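Local coordinates for protein 3-isopropylmalate dehydratase small subunit (Campylobacter jejuni, PDB 3Q3W) that forms the small subunit of isopropylmalate isomerase, which interconverts 2-isopropylmalate and 3-isopropylmalate by way of 2-isopropylmaleate, at residues A[44-49]-A[63-68]; A[75-80]-A[144-149]; A[80-85]-A[101-106]; A[131-136]-A[160-165]. All coordinates share one frame; numbering follows the deposited sequence. Where two conformers were deposited one is given.

Interaction 1 (A[44-49]-A[63-68])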
loop_
_atom_site.group_PDB
_atom_site.type_symbol
_atom_site.label_atom_id
_atom_site.label_comp_id
_atom_site.label_asym_id
_atom_site.label_seq_id
_atom_site.Cartn_x
_atom_site.Cartn_y
_atom_site.Cartn_z
ATOM N N HIS A 44 -13.494 0.181 4.361
ATOM C CA HIS A 44 -13.175 -0.837 5.350
ATOM C C HIS A 44 -11.695 -1.061 5.517
ATOM O O HIS A 44 -11.282 -1.831 6.334
ATOM C CB HIS A 44 -13.827 -2.127 4.913
ATOM C CG HIS A 44 -15.251 -1.956 4.559
ATOM N ND1 HIS A 44 -16.125 -1.231 5.344
ATOM C CD2 HIS A 44 -15.960 -2.382 3.488
ATOM C CE1 HIS A 44 -17.319 -1.245 4.779
ATOM N NE2 HIS A 44 -17.241 -1.922 3.651
ATOM N N LEU A 45 -10.870 -0.375 4.740
ATOM C CA LEU A 45 -9.477 -0.594 4.854
ATOM C C LEU A 45 -9.022 -0.224 6.250
ATOM O O LEU A 45 -9.349 0.848 6.745
ATOM C CB LEU A 45 -8.737 0.274 3.825
ATOM C CG LEU A 45 -7.230 0.209 3.887
ATOM C CD1 LEU A 45 -6.710 -1.145 3.403
ATOM C CD2 LEU A 45 -6.674 1.371 3.038
ATOM N N PHE A 46 -8.171 -1.070 6.806
ATOM C CA PHE A 46 -7.578 -0.884 8.124
ATOM C C PHE A 46 -8.591 -0.645 9.238
ATOM O O PHE A 46 -8.299 -0.006 10.247
ATOM C CB PHE A 46 -6.478 0.210 8.082
ATOM C CG PHE A 46 -5.280 -0.182 7.294
ATOM C CD1 PHE A 46 -4.594 -1.337 7.593
ATOM C CD2 PHE A 46 -4.798 0.629 6.277
ATOM C CE1 PHE A 46 -3.438 -1.722 6.849
ATOM C CE2 PHE A 46 -3.675 0.257 5.550
ATOM C CZ PHE A 46 -2.980 -0.916 5.866
ATOM N N HIS A 47 -9.753 -1.248 9.087
ATOM C CA HIS A 47 -10.898 -0.992 9.964
ATOM C C HIS A 47 -10.587 -0.946 11.458
ATOM O O HIS A 47 -10.979 0.000 12.144
ATOM C CB HIS A 47 -11.947 -2.073 9.706
ATOM C CG HIS A 47 -13.132 -1.990 10.591
ATOM N ND1 HIS A 47 -13.172 -2.564 11.843
ATOM C CD2 HIS A 47 -14.333 -1.397 10.409
ATOM C CE1 HIS A 47 -14.367 -2.371 12.373
ATOM N NE2 HIS A 47 -15.092 -1.675 11.522
ATOM N N ASP A 48 -9.899 -1.972 11.952
ATOM C CA ASP A 48 -9.686 -2.141 13.387
ATOM C C ASP A 48 -8.649 -1.164 13.922
ATOM O O ASP A 48 -8.704 -0.754 15.090
ATOM C CB ASP A 48 -9.252 -3.562 13.691
ATOM C CG ASP A 48 -10.271 -4.596 13.210
ATOM O OD1 ASP A 48 -11.484 -4.281 13.104
ATOM O OD2 ASP A 48 -9.837 -5.715 12.918
ATOM N N LEU A 49 -7.732 -0.756 13.052
ATOM C CA LEU A 49 -6.805 0.355 13.383
ATOM C C LEU A 49 -7.422 1.771 13.174
ATOM O O LEU A 49 -6.969 2.778 13.784
ATOM C CB LEU A 49 -5.549 0.208 12.513
ATOM C CG LEU A 49 -4.850 -1.155 12.618
ATOM C CD1 LEU A 49 -3.922 -1.396 11.404
ATOM C CD2 LEU A 49 -4.070 -1.271 13.914
ATOM N N PHE A 63 -4.122 6.713 14.300
ATOM C CA PHE A 63 -3.808 6.026 13.067
ATOM C C PHE A 63 -3.406 7.066 12.021
ATOM O O PHE A 63 -4.164 7.994 11.693
ATOM C CB PHE A 63 -5.032 5.214 12.606
ATOM C CG PHE A 63 -4.753 4.303 11.487
ATOM C CD1 PHE A 63 -3.709 3.392 11.554
ATOM C CD2 PHE A 63 -5.538 4.335 10.332
ATOM C CE1 PHE A 63 -3.475 2.546 10.503
ATOM C CE2 PHE A 63 -5.290 3.461 9.294
ATOM C CZ PHE A 63 -4.259 2.614 9.364
ATOM N N ASN A 64 -2.214 6.934 11.500
ATOM C CA ASN A 64 -1.677 7.987 10.642
ATOM C C ASN A 64 -2.552 8.344 9.429
ATOM O O ASN A 64 -2.668 9.536 9.075
ATOM C CB ASN A 64 -0.252 7.637 10.192
ATOM C CG ASN A 64 0.820 8.058 11.205
ATOM O OD1 ASN A 64 0.595 8.942 12.021
ATOM N ND2 ASN A 64 1.995 7.419 11.134
ATOM N N LEU A 65 -3.191 7.351 8.806
ATOM C CA LEU A 65 -4.020 7.628 7.617
ATOM C C LEU A 65 -5.182 8.522 7.891
ATOM O O LEU A 65 -5.739 9.069 6.953
ATOM C CB LEU A 65 -4.550 6.357 6.913
ATOM C CG LEU A 65 -3.579 5.585 6.045
ATOM C CD1 LEU A 65 -4.136 4.165 5.670
ATOM C CD2 LEU A 65 -3.119 6.360 4.805
ATOM N N ASN A 66 -5.543 8.701 9.161
ATOM C CA ASN A 66 -6.621 9.589 9.558
ATOM C C ASN A 66 -6.216 11.078 9.718
ATOM O O ASN A 66 -7.077 11.979 9.761
ATOM C CB ASN A 66 -7.289 9.067 10.867
ATOM C CG ASN A 66 -8.159 7.811 10.638
ATOM O OD1 ASN A 66 -8.617 7.568 9.532
ATOM N ND2 ASN A 66 -8.310 6.983 11.659
ATOM N N LYS A 67 -4.911 11.345 9.820
ATOM C CA LYS A 67 -4.412 12.702 10.066
ATOM C C LYS A 67 -4.430 13.603 8.821
ATOM O O LYS A 67 -4.194 13.154 7.664
ATOM C CB LYS A 67 -3.000 12.620 10.695
ATOM C CG LYS A 67 -2.945 11.901 12.021
ATOM C CD LYS A 67 -1.572 11.922 12.631
ATOM C CE LYS A 67 -1.475 11.066 13.916
ATOM N NZ LYS A 67 -2.029 11.747 15.116
ATOM N N LYS A 68 -4.657 14.892 9.021
ATOM C CA LYS A 68 -4.668 15.802 7.878
ATOM C C LYS A 68 -3.400 15.710 7.063
ATOM O O LYS A 68 -3.476 15.801 5.837
ATOM C CB LYS A 68 -4.915 17.263 8.278
ATOM C CG LYS A 68 -6.388 17.519 8.644
ATOM C CD LYS A 68 -6.879 18.878 8.274
ATOM C CE LYS A 68 -8.164 19.283 9.070
ATOM N NZ LYS A 68 -9.258 19.207 8.099
#
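F63 is pressed between F46 and L49, and it has the largest share of this contact. Toward F46 it turns an edge: the two rings form an offset edge-to-face pair with centroids 5.6 Å apart and planes inclined at 65°, the edge of F63 directed at the face of F46. The closest side-chain atoms of the two residues are F46 CB and F63 CZ, 3.5 Å apart. L49 comes over one face of F63 instead. Its CB stands 4.0 Å from the centroid of the F63 ring, 23° off the ring normal, which is a CH-pi contact displaced toward the CD1-CE1 edge of the ring. The ring reaches both partners because CG of F63 is anti to its backbone N (chi1 -170°), which carries the ring toward 44-49. L65 adds a methyl beside the other aromatic, CD1 lying 3.6 Å from F46 CD2.

These residues make the tight part, with F46, F63 and L65 buried; the side-chain contacts are apolar, and the backbone O of L49 comes 3.3 Å from F63 CB. The other side is looser and polar. L49 is partly exposed, and H47, whose CB points away from 63-68, gives its ND1 to D48 OD1 in a 2.7 Å hydrogen bond lying close to the imidazole plane. N66 ND2 is held by the carbonyl oxygens of R50 and N60.

F46 occupies the N-cap position of the short helix 47-50, while L65 belongs to a 3-10 turn. They pack on strands 9-17 and 73-78, through L17, C15 and L76, and helix 90-98 approaches L65 through Y98.

Interaction 2 (A[75-80]-A[144-149])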
loop_
_atom_site.group_PDB
_atom_site.type_symbol
_atom_site.label_atom_id
_atom_site.label_comp_id
_atom_site.label_asym_id
_atom_site.label_seq_id
_atom_site.Cartn_x
_atom_site.Cartn_y
_atom_site.Cartn_z
ATOM N N ILE A 75 0.479 6.175 -1.321
ATOM C CA ILE A 75 1.618 5.298 -1.012
ATOM C C ILE A 75 1.716 4.998 0.478
ATOM O O ILE A 75 1.539 5.912 1.316
ATOM C CB ILE A 75 2.949 5.991 -1.431
ATOM C CG1 ILE A 75 2.962 6.204 -2.927
ATOM C CG2 ILE A 75 4.147 5.161 -1.034
ATOM C CD1 ILE A 75 4.011 7.235 -3.435
ATOM N N LEU A 76 2.020 3.747 0.816
ATOM C CA LEU A 76 2.204 3.325 2.204
ATOM C C LEU A 76 3.630 2.891 2.404
ATOM O O LEU A 76 4.239 2.332 1.491
ATOM C CB LEU A 76 1.259 2.190 2.589
ATOM C CG LEU A 76 -0.263 2.447 2.537
ATOM C CD1 LEU A 76 -1.039 1.182 2.982
ATOM C CD2 LEU A 76 -0.693 3.657 3.345
ATOM N N VAL A 77 4.179 3.178 3.582
ATOM C CA VAL A 77 5.476 2.681 3.955
ATOM C C VAL A 77 5.299 1.913 5.254
ATOM O O VAL A 77 4.906 2.488 6.284
ATOM C CB VAL A 77 6.451 3.831 4.138
ATOM C CG1 VAL A 77 7.886 3.276 4.354
ATOM C CG2 VAL A 77 6.402 4.705 2.942
ATOM N N SER A 78 5.557 0.615 5.211
ATOM C CA SER A 78 5.383 -0.261 6.367
ATOM C C SER A 78 6.601 -1.130 6.646
ATOM O O SER A 78 7.628 -1.016 6.002
ATOM C CB SER A 78 4.178 -1.149 6.158
ATOM O OG SER A 78 3.624 -1.552 7.399
ATOM N N PHE A 79 6.485 -1.985 7.647
ATOM C CA PHE A 79 7.597 -2.801 8.038
ATOM C C PHE A 79 7.373 -4.182 7.450
ATOM O O PHE A 79 6.559 -4.341 6.527
ATOM C CB PHE A 79 7.734 -2.821 9.555
ATOM C CG PHE A 79 8.105 -1.482 10.179
ATOM C CD1 PHE A 79 8.793 -0.513 9.473
ATOM C CD2 PHE A 79 7.826 -1.256 11.530
ATOM C CE1 PHE A 79 9.156 0.657 10.089
ATOM C CE2 PHE A 79 8.198 -0.091 12.158
ATOM C CZ PHE A 79 8.858 0.867 11.435
ATOM N N GLU A 80 8.118 -5.172 7.944
ATOM C CA GLU A 80 8.238 -6.453 7.266
ATOM C C GLU A 80 6.987 -7.288 7.286
ATOM O O GLU A 80 6.141 -7.137 8.149
ATOM C CB GLU A 80 9.396 -7.293 7.833
ATOM C CG GLU A 80 9.456 -7.423 9.378
ATOM C CD GLU A 80 10.425 -6.412 10.031
ATOM O OE1 GLU A 80 10.270 -5.185 9.805
ATOM O OE2 GLU A 80 11.335 -6.852 10.760
ATOM N N LYS A 144 4.900 15.304 2.060
ATOM C CA LYS A 144 4.792 13.883 2.237
ATOM C C LYS A 144 4.945 13.098 0.931
ATOM O O LYS A 144 4.848 11.843 0.926
ATOM C CB LYS A 144 3.421 13.559 2.867
ATOM C CG LYS A 144 3.144 14.234 4.208
ATOM C CD LYS A 144 4.240 13.942 5.222
ATOM C CE LYS A 144 3.762 14.213 6.644
ATOM N NZ LYS A 144 4.870 14.253 7.635
ATOM N N ASN A 145 5.136 13.821 -0.174
ATOM C CA ASN A 145 5.140 13.207 -1.492
ATOM C C ASN A 145 6.374 12.375 -1.703
ATOM O O ASN A 145 7.482 12.801 -1.345
ATOM C CB ASN A 145 5.045 14.273 -2.557
ATOM C CG ASN A 145 3.674 14.825 -2.673
ATOM O OD1 ASN A 145 2.775 14.116 -3.101
ATOM N ND2 ASN A 145 3.474 16.082 -2.244
ATOM N N ILE A 146 6.159 11.162 -2.231
ATOM C CA ILE A 146 7.197 10.307 -2.740
ATOM C C ILE A 146 6.921 10.099 -4.228
ATOM O O ILE A 146 5.772 10.088 -4.659
ATOM C CB ILE A 146 7.271 8.972 -1.987
ATOM C CG1 ILE A 146 7.763 9.221 -0.545
ATOM C CG2 ILE A 146 8.183 7.987 -2.757
ATOM C CD1 ILE A 146 7.767 8.014 0.382
ATOM N N GLU A 147 7.969 10.007 -5.038
ATOM C CA GLU A 147 7.776 9.666 -6.459
ATOM C C GLU A 147 8.357 8.298 -6.786
ATOM O O GLU A 147 9.397 7.926 -6.289
ATOM C CB GLU A 147 8.355 10.736 -7.389
ATOM C CG GLU A 147 7.865 10.571 -8.834
ATOM C CD GLU A 147 8.125 11.771 -9.735
ATOM O OE1 GLU A 147 8.393 12.876 -9.234
ATOM O OE2 GLU A 147 8.047 11.603 -10.967
ATOM N N ILE A 148 7.648 7.541 -7.634
ATOM C CA ILE A 148 8.061 6.182 -7.996
ATOM C C ILE A 148 7.993 6.039 -9.493
ATOM O O ILE A 148 6.969 6.357 -10.076
ATOM C CB ILE A 148 7.160 5.121 -7.398
ATOM C CG1 ILE A 148 7.143 5.211 -5.874
ATOM C CG2 ILE A 148 7.616 3.717 -7.890
ATOM C CD1 ILE A 148 5.892 4.596 -5.188
ATOM N N SER A 149 9.093 5.597 -10.110
ATOM C CA SER A 149 9.116 5.254 -11.519
ATOM C C SER A 149 9.261 3.737 -11.660
ATOM O O SER A 149 10.258 3.154 -11.241
ATOM C CB SER A 149 10.294 5.956 -12.218
ATOM O OG SER A 149 10.382 5.579 -13.587
#
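I75 sends its CD1 methyl into the shallow hollow between I146 and I148, two residues on the same side of strand 145-149. The methyl lies 3.7 Å from I148 CD1 and 4.0 Å from I146 CB, and it also touches the backbone, with I146 O 3.6 Å away. I75 and I148 meet tip to tip. For I75 the reach follows from its torsions: CG1 is anti to the carbonyl carbon and the chain then runs on extended (chi2 163°), so that CD1 is the foremost point of the side chain. I148 is built in the same way, and its own CD1 also approaches I75 CG1.

A second, looser bump is V77, two residues further along its strand and pointing to the same side. Its CG2 comes only to 4.4 Å from I146 CD1, a grazing contact. The two strands are not paired, because strand 9-17 lies between them in the sheet; accordingly their axes pass 9.0 Å apart at 97°, and their side chains meet nearly crosswise. A14, whose small side chain touches both I75 and I146, probably allows the isoleucines to meet across the intervening strand. I134 and V135 of helix 128-140 cover V77.

All four touching residues are buried, and every cross-contact is van der Waals packing. The contact therefore probably gains its stability from hydrophobic burial and methyl fit, without the directionality of polar bonds.

Interaction 3 (A[80-85]-A[101-106])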
loop_
_atom_site.group_PDB
_atom_site.type_symbol
_atom_site.label_atom_id
_atom_site.label_comp_id
_atom_site.label_asym_id
_atom_site.label_seq_id
_atom_site.Cartn_x
_atom_site.Cartn_y
_atom_site.Cartn_z
ATOM N N GLU A 80 8.118 -5.172 7.944
ATOM C CA GLU A 80 8.238 -6.453 7.266
ATOM C C GLU A 80 6.987 -7.288 7.286
ATOM O O GLU A 80 6.141 -7.137 8.149
ATOM C CB GLU A 80 9.396 -7.293 7.833
ATOM C CG GLU A 80 9.456 -7.423 9.378
ATOM C CD GLU A 80 10.425 -6.412 10.031
ATOM O OE1 GLU A 80 10.270 -5.185 9.805
ATOM O OE2 GLU A 80 11.335 -6.852 10.760
ATOM N N ASN A 81 6.938 -8.210 6.320
ATOM C CA ASN A 81 5.890 -9.204 6.193
ATOM C C ASN A 81 4.524 -8.550 6.076
ATOM O O ASN A 81 3.541 -8.989 6.675
ATOM C CB ASN A 81 5.959 -10.250 7.329
ATOM C CG ASN A 81 5.108 -11.482 7.056
ATOM O OD1 ASN A 81 4.930 -11.893 5.905
ATOM N ND2 ASN A 81 4.551 -12.062 8.111
ATOM N N PHE A 82 4.466 -7.513 5.263
ATOM C CA PHE A 82 3.218 -6.851 5.014
ATOM C C PHE A 82 2.299 -7.770 4.225
ATOM O O PHE A 82 2.695 -8.333 3.215
ATOM C CB PHE A 82 3.416 -5.579 4.222
ATOM C CG PHE A 82 2.158 -4.745 4.089
ATOM C CD1 PHE A 82 1.901 -3.704 4.953
ATOM C CD2 PHE A 82 1.235 -5.009 3.080
ATOM C CE1 PHE A 82 0.753 -2.936 4.815
ATOM C CE2 PHE A 82 0.097 -4.252 2.944
ATOM C CZ PHE A 82 -0.170 -3.230 3.814
ATOM N N GLY A 83 1.067 -7.902 4.681
ATOM C CA GLY A 83 0.107 -8.734 3.939
ATOM C C GLY A 83 0.082 -10.165 4.385
ATOM O O GLY A 83 -0.531 -10.988 3.733
ATOM N N SER A 84 0.750 -10.451 5.497
ATOM C CA SER A 84 0.718 -11.775 6.133
ATOM C C SER A 84 -0.682 -12.390 6.185
ATOM O O SER A 84 -1.649 -11.747 6.602
ATOM C CB SER A 84 1.322 -11.720 7.540
ATOM O OG SER A 84 1.294 -12.996 8.151
ATOM N N GLY A 85 -0.753 -13.659 5.764
ATOM C CA GLY A 85 -1.954 -14.468 5.886
ATOM C C GLY A 85 -2.234 -15.301 4.656
ATOM O O GLY A 85 -1.469 -15.290 3.691
ATOM N N ARG A 101 -1.674 3.103 -4.406
ATOM C CA ARG A 101 -1.107 2.647 -5.671
ATOM C C ARG A 101 0.186 1.820 -5.474
ATOM O O ARG A 101 0.565 1.004 -6.332
ATOM C CB ARG A 101 -0.840 3.869 -6.527
ATOM C CG ARG A 101 -2.094 4.599 -6.955
ATOM C CD ARG A 101 -2.812 3.877 -8.078
ATOM N NE ARG A 101 -2.288 4.249 -9.396
ATOM C CZ ARG A 101 -1.850 3.420 -10.343
ATOM N NH1 ARG A 101 -1.406 3.940 -11.470
ATOM N NH2 ARG A 101 -1.842 2.096 -10.200
ATOM N N ALA A 102 0.884 2.040 -4.353
ATOM C CA ALA A 102 2.162 1.360 -4.067
ATOM C C ALA A 102 2.381 1.223 -2.572
ATOM O O ALA A 102 1.947 2.089 -1.785
ATOM C CB ALA A 102 3.323 2.099 -4.701
ATOM N N ILE A 103 3.043 0.142 -2.176
ATOM C CA ILE A 103 3.487 -0.047 -0.808
ATOM C C ILE A 103 4.997 -0.296 -0.804
ATOM O O ILE A 103 5.486 -1.096 -1.586
ATOM C CB ILE A 103 2.784 -1.220 -0.158
ATOM C CG1 ILE A 103 1.255 -1.006 -0.189
ATOM C CG2 ILE A 103 3.299 -1.422 1.255
ATOM C CD1 ILE A 103 0.508 -2.299 -0.043
ATOM N N ILE A 104 5.720 0.409 0.063
ATOM C CA ILE A 104 7.134 0.229 0.272
ATOM C C ILE A 104 7.284 -0.493 1.606
ATOM O O ILE A 104 6.742 -0.042 2.628
ATOM C CB ILE A 104 7.839 1.612 0.291
ATOM C CG1 ILE A 104 7.673 2.287 -1.073
ATOM C CG2 ILE A 104 9.336 1.487 0.646
ATOM C CD1 ILE A 104 8.033 3.708 -1.104
ATOM N N ALA A 105 7.966 -1.630 1.621
ATOM C CA ALA A 105 8.221 -2.369 2.858
ATOM C C ALA A 105 9.497 -3.169 2.646
ATOM O O ALA A 105 9.949 -3.270 1.520
ATOM C CB ALA A 105 7.071 -3.320 3.179
ATOM N N PRO A 106 10.069 -3.750 3.711
ATOM C CA PRO A 106 11.253 -4.591 3.534
ATOM C C PRO A 106 10.928 -5.966 2.909
ATOM O O PRO A 106 11.770 -6.555 2.242
ATOM C CB PRO A 106 11.779 -4.776 4.970
ATOM C CG PRO A 106 10.938 -3.891 5.850
ATOM C CD PRO A 106 9.662 -3.685 5.121
#
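F82 has its ring anti to the backbone N (chi1 -172°), and I103 has CG1 anti to the carbonyl carbon with the chain extended beyond it (chi2 159°); these torsions carry the phenyl ring and the CD1 methyl to each other. The methyl lies 3.6 Å from F82 CE2 and 4.0 Å from F82 CZ, so it meets one corner of the ring. The two side chains cross at about a right angle, and the methyl's approach to the ring is oblique. Closer to the backbone, F82 CB and A105 CB stand 4.4 Å apart, a looser contact between the two CB atoms.

The loop holding F82 makes a type II beta turn from N81 to S84, with a weak backbone bond from S84 N to N81 O at 3.4 Å. G83 takes positive phi (91°) at the third position of the turn, as glycine often does there. The turn opens the beta-alpha-beta crossover that leaves strand 73-78, passes through helix 90-98 and returns as the parallel neighbour strand 102-105. F82 and I103 thus join the start of this connection to the strand at its end.

At the other end of the contact P106 lies against the E80 backbone. Its CD comes 3.5 Å from E80 N, and its CG is 4.2 Å from E80 OE1. That carboxylate oxygen is engaged in a salt bridge with K128. F112 also meets the F82 ring edge-to-face, and F108 packs on I103.

Interaction 4 (A[131-136]-A[160-165])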
loop_
_atom_site.group_PDB
_atom_site.type_symbol
_atom_site.label_atom_id
_atom_site.label_comp_id
_atom_site.label_asym_id
_atom_site.label_seq_id
_atom_site.Cartn_x
_atom_site.Cartn_y
_atom_site.Cartn_z
ATOM N N VAL A 131 13.930 1.427 4.370
ATOM C CA VAL A 131 12.564 1.637 4.893
ATOM C C VAL A 131 12.590 2.523 6.160
ATOM O O VAL A 131 11.778 3.419 6.311
ATOM C CB VAL A 131 11.839 0.297 5.216
ATOM C CG1 VAL A 131 10.460 0.562 5.812
ATOM C CG2 VAL A 131 11.722 -0.607 3.972
ATOM N N LEU A 132 13.572 2.287 7.029
ATOM C CA LEU A 132 13.640 2.923 8.341
ATOM C C LEU A 132 13.933 4.398 8.179
ATOM O O LEU A 132 13.360 5.267 8.863
ATOM C CB LEU A 132 14.737 2.242 9.162
ATOM C CG LEU A 132 14.297 1.667 10.508
ATOM C CD1 LEU A 132 12.825 1.310 10.506
ATOM C CD2 LEU A 132 15.189 0.460 10.869
ATOM N N GLU A 133 14.836 4.657 7.241
ATOM C CA GLU A 133 15.220 5.994 6.826
ATOM C C GLU A 133 14.055 6.750 6.214
ATOM O O GLU A 133 13.857 7.907 6.522
ATOM C CB GLU A 133 16.377 5.874 5.826
ATOM C CG GLU A 133 16.793 7.113 5.059
ATOM C CD GLU A 133 18.093 6.897 4.261
ATOM O OE1 GLU A 133 18.461 5.743 3.994
ATOM O OE2 GLU A 133 18.762 7.879 3.891
ATOM N N ILE A 134 13.348 6.119 5.288
ATOM C CA ILE A 134 12.115 6.712 4.675
ATOM C C ILE A 134 11.100 7.173 5.706
ATOM O O ILE A 134 10.707 8.306 5.676
ATOM C CB ILE A 134 11.463 5.737 3.682
ATOM C CG1 ILE A 134 12.265 5.746 2.385
ATOM C CG2 ILE A 134 10.051 6.106 3.367
ATOM C CD1 ILE A 134 12.049 4.530 1.560
ATOM N N VAL A 135 10.727 6.278 6.613
ATOM C CA VAL A 135 9.775 6.523 7.640
ATOM C C VAL A 135 10.193 7.709 8.472
ATOM O O VAL A 135 9.395 8.642 8.627
ATOM C CB VAL A 135 9.603 5.321 8.548
ATOM C CG1 VAL A 135 8.801 5.744 9.830
ATOM C CG2 VAL A 135 8.889 4.192 7.793
ATOM N N ASP A 136 11.464 7.733 8.917
ATOM C CA ASP A 136 11.928 8.805 9.782
ATOM C C ASP A 136 11.768 10.146 9.094
ATOM O O ASP A 136 11.229 11.100 9.642
ATOM C CB ASP A 136 13.386 8.659 10.168
ATOM C CG ASP A 136 13.837 9.800 11.038
ATOM O OD1 ASP A 136 14.608 10.661 10.567
ATOM O OD2 ASP A 136 13.344 9.857 12.166
ATOM N N LYS A 160 17.015 11.781 -2.137
ATOM C CA LYS A 160 17.452 10.386 -2.023
ATOM C C LYS A 160 16.765 9.442 -2.997
ATOM O O LYS A 160 15.590 9.582 -3.260
ATOM C CB LYS A 160 17.192 9.855 -0.632
ATOM C CG LYS A 160 17.754 10.702 0.449
ATOM C CD LYS A 160 17.404 10.120 1.799
ATOM C CE LYS A 160 18.147 10.872 2.895
ATOM N NZ LYS A 160 17.413 10.704 4.172
ATOM N N ILE A 161 17.516 8.467 -3.511
ATOM C CA ILE A 161 17.034 7.550 -4.549
ATOM C C ILE A 161 17.263 6.137 -4.082
ATOM O O ILE A 161 18.340 5.803 -3.629
ATOM C CB ILE A 161 17.760 7.748 -5.897
ATOM C CG1 ILE A 161 17.691 9.207 -6.358
ATOM C CG2 ILE A 161 17.145 6.874 -6.948
ATOM C CD1 ILE A 161 18.491 9.498 -7.643
ATOM N N PHE A 162 16.240 5.305 -4.193
ATOM C CA PHE A 162 16.344 3.920 -3.829
ATOM C C PHE A 162 16.006 3.135 -5.070
ATOM O O PHE A 162 15.173 3.584 -5.879
ATOM C CB PHE A 162 15.357 3.629 -2.713
ATOM C CG PHE A 162 15.482 4.562 -1.549
ATOM C CD1 PHE A 162 16.215 4.189 -0.425
ATOM C CD2 PHE A 162 14.907 5.838 -1.588
ATOM C CE1 PHE A 162 16.336 5.057 0.666
ATOM C CE2 PHE A 162 15.025 6.717 -0.518
ATOM C CZ PHE A 162 15.741 6.331 0.616
ATOM N N SER A 163 16.648 1.981 -5.252
ATOM C CA SER A 163 16.329 1.081 -6.371
ATOM C C SER A 163 15.607 -0.148 -5.859
ATOM O O SER A 163 15.811 -0.549 -4.725
ATOM C CB SER A 163 17.611 0.667 -7.107
ATOM O OG SER A 163 18.471 -0.106 -6.281
ATOM N N PHE A 164 14.775 -0.755 -6.713
ATOM C CA PHE A 164 14.071 -2.000 -6.381
ATOM C C PHE A 164 13.944 -2.990 -7.564
ATOM O O PHE A 164 14.058 -2.638 -8.726
ATOM C CB PHE A 164 12.680 -1.685 -5.786
ATOM C CG PHE A 164 11.693 -1.063 -6.767
ATOM C CD1 PHE A 164 10.755 -1.847 -7.422
ATOM C CD2 PHE A 164 11.691 0.304 -7.008
ATOM C CE1 PHE A 164 9.874 -1.288 -8.332
ATOM C CE2 PHE A 164 10.791 0.875 -7.912
ATOM C CZ PHE A 164 9.876 0.079 -8.555
ATOM N N ASP A 165 13.674 -4.235 -7.222
ATOM C CA ASP A 165 13.492 -5.303 -8.195
ATOM C C ASP A 165 12.027 -5.578 -8.469
ATOM O O ASP A 165 11.190 -5.333 -7.626
ATOM C CB ASP A 165 14.119 -6.596 -7.660
ATOM C CG ASP A 165 15.603 -6.617 -7.821
ATOM O OD1 ASP A 165 16.071 -6.156 -8.892
ATOM O OD2 ASP A 165 16.301 -7.098 -6.891
#
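I134 and F162 run alongside one another but point opposite ways, and the isoleucine's end comes down on the flat of the ring. Its CD1 sits above the middle of one face, 4.2 Å from the ring centroid and only 10° off the normal, a well-centred CH-pi contact. I134 CG1 touches the rim next to it, 3.9 Å from F162 CZ. The helix presents this residue obliquely, its CB not aimed at the strand, and the extended chi2 (159°) then brings CD1 over the ring.

E133 reaches the same ring by a different route. Its carboxylate plane stands 86° from the ring plane, and OE1 lies at the ring's edge, 4.0 Å from F162 CE1. The other oxygen faces K160, which comes from the opposite direction. Both chains are extended beyond CG, and they end in a salt bridge with K160 NZ 3.1 Å from E133 OE2; the hydrogen bond within it is weak. The lysine's methylene carbons also approach OE2, with CE at 3.2 Å, so the oxygen lies alongside the end of the lysine chain. This charged pair borders solvent, whereas I134 and F162 are buried.

The contact ties helix 128-140 to strand 160-163, an outermost strand of the sheet within this chain, with axes 11.1 Å apart. F162 pairs through its backbone with V155 of strand 154-157, while I134 also rests on V77 of strand 73-78 and on L126.

Overall arrangement
Interactions 1, 2 and 3 are buried and largely apolar, whereas interaction 4 is only partly buried and adds a salt bridge on its solvent side. Aromatic rings serve interactions 1, 3 and 4; interaction 2, between strands, uses aliphatic methyls. Strand 73-78 is the common element: L76 packs on F46 and L65 of interaction 1, pairs by probable backbone hydrogen bonds with the strand of interaction 3, and its neighbour V77 meets I134 and V135 of interaction 4. Interactions 2 and 3 share E80. Interactions 1 and 4 lie far apart, their centres about 23 Å distant, while F46 and F82 bring interactions 1 and 3 into touch.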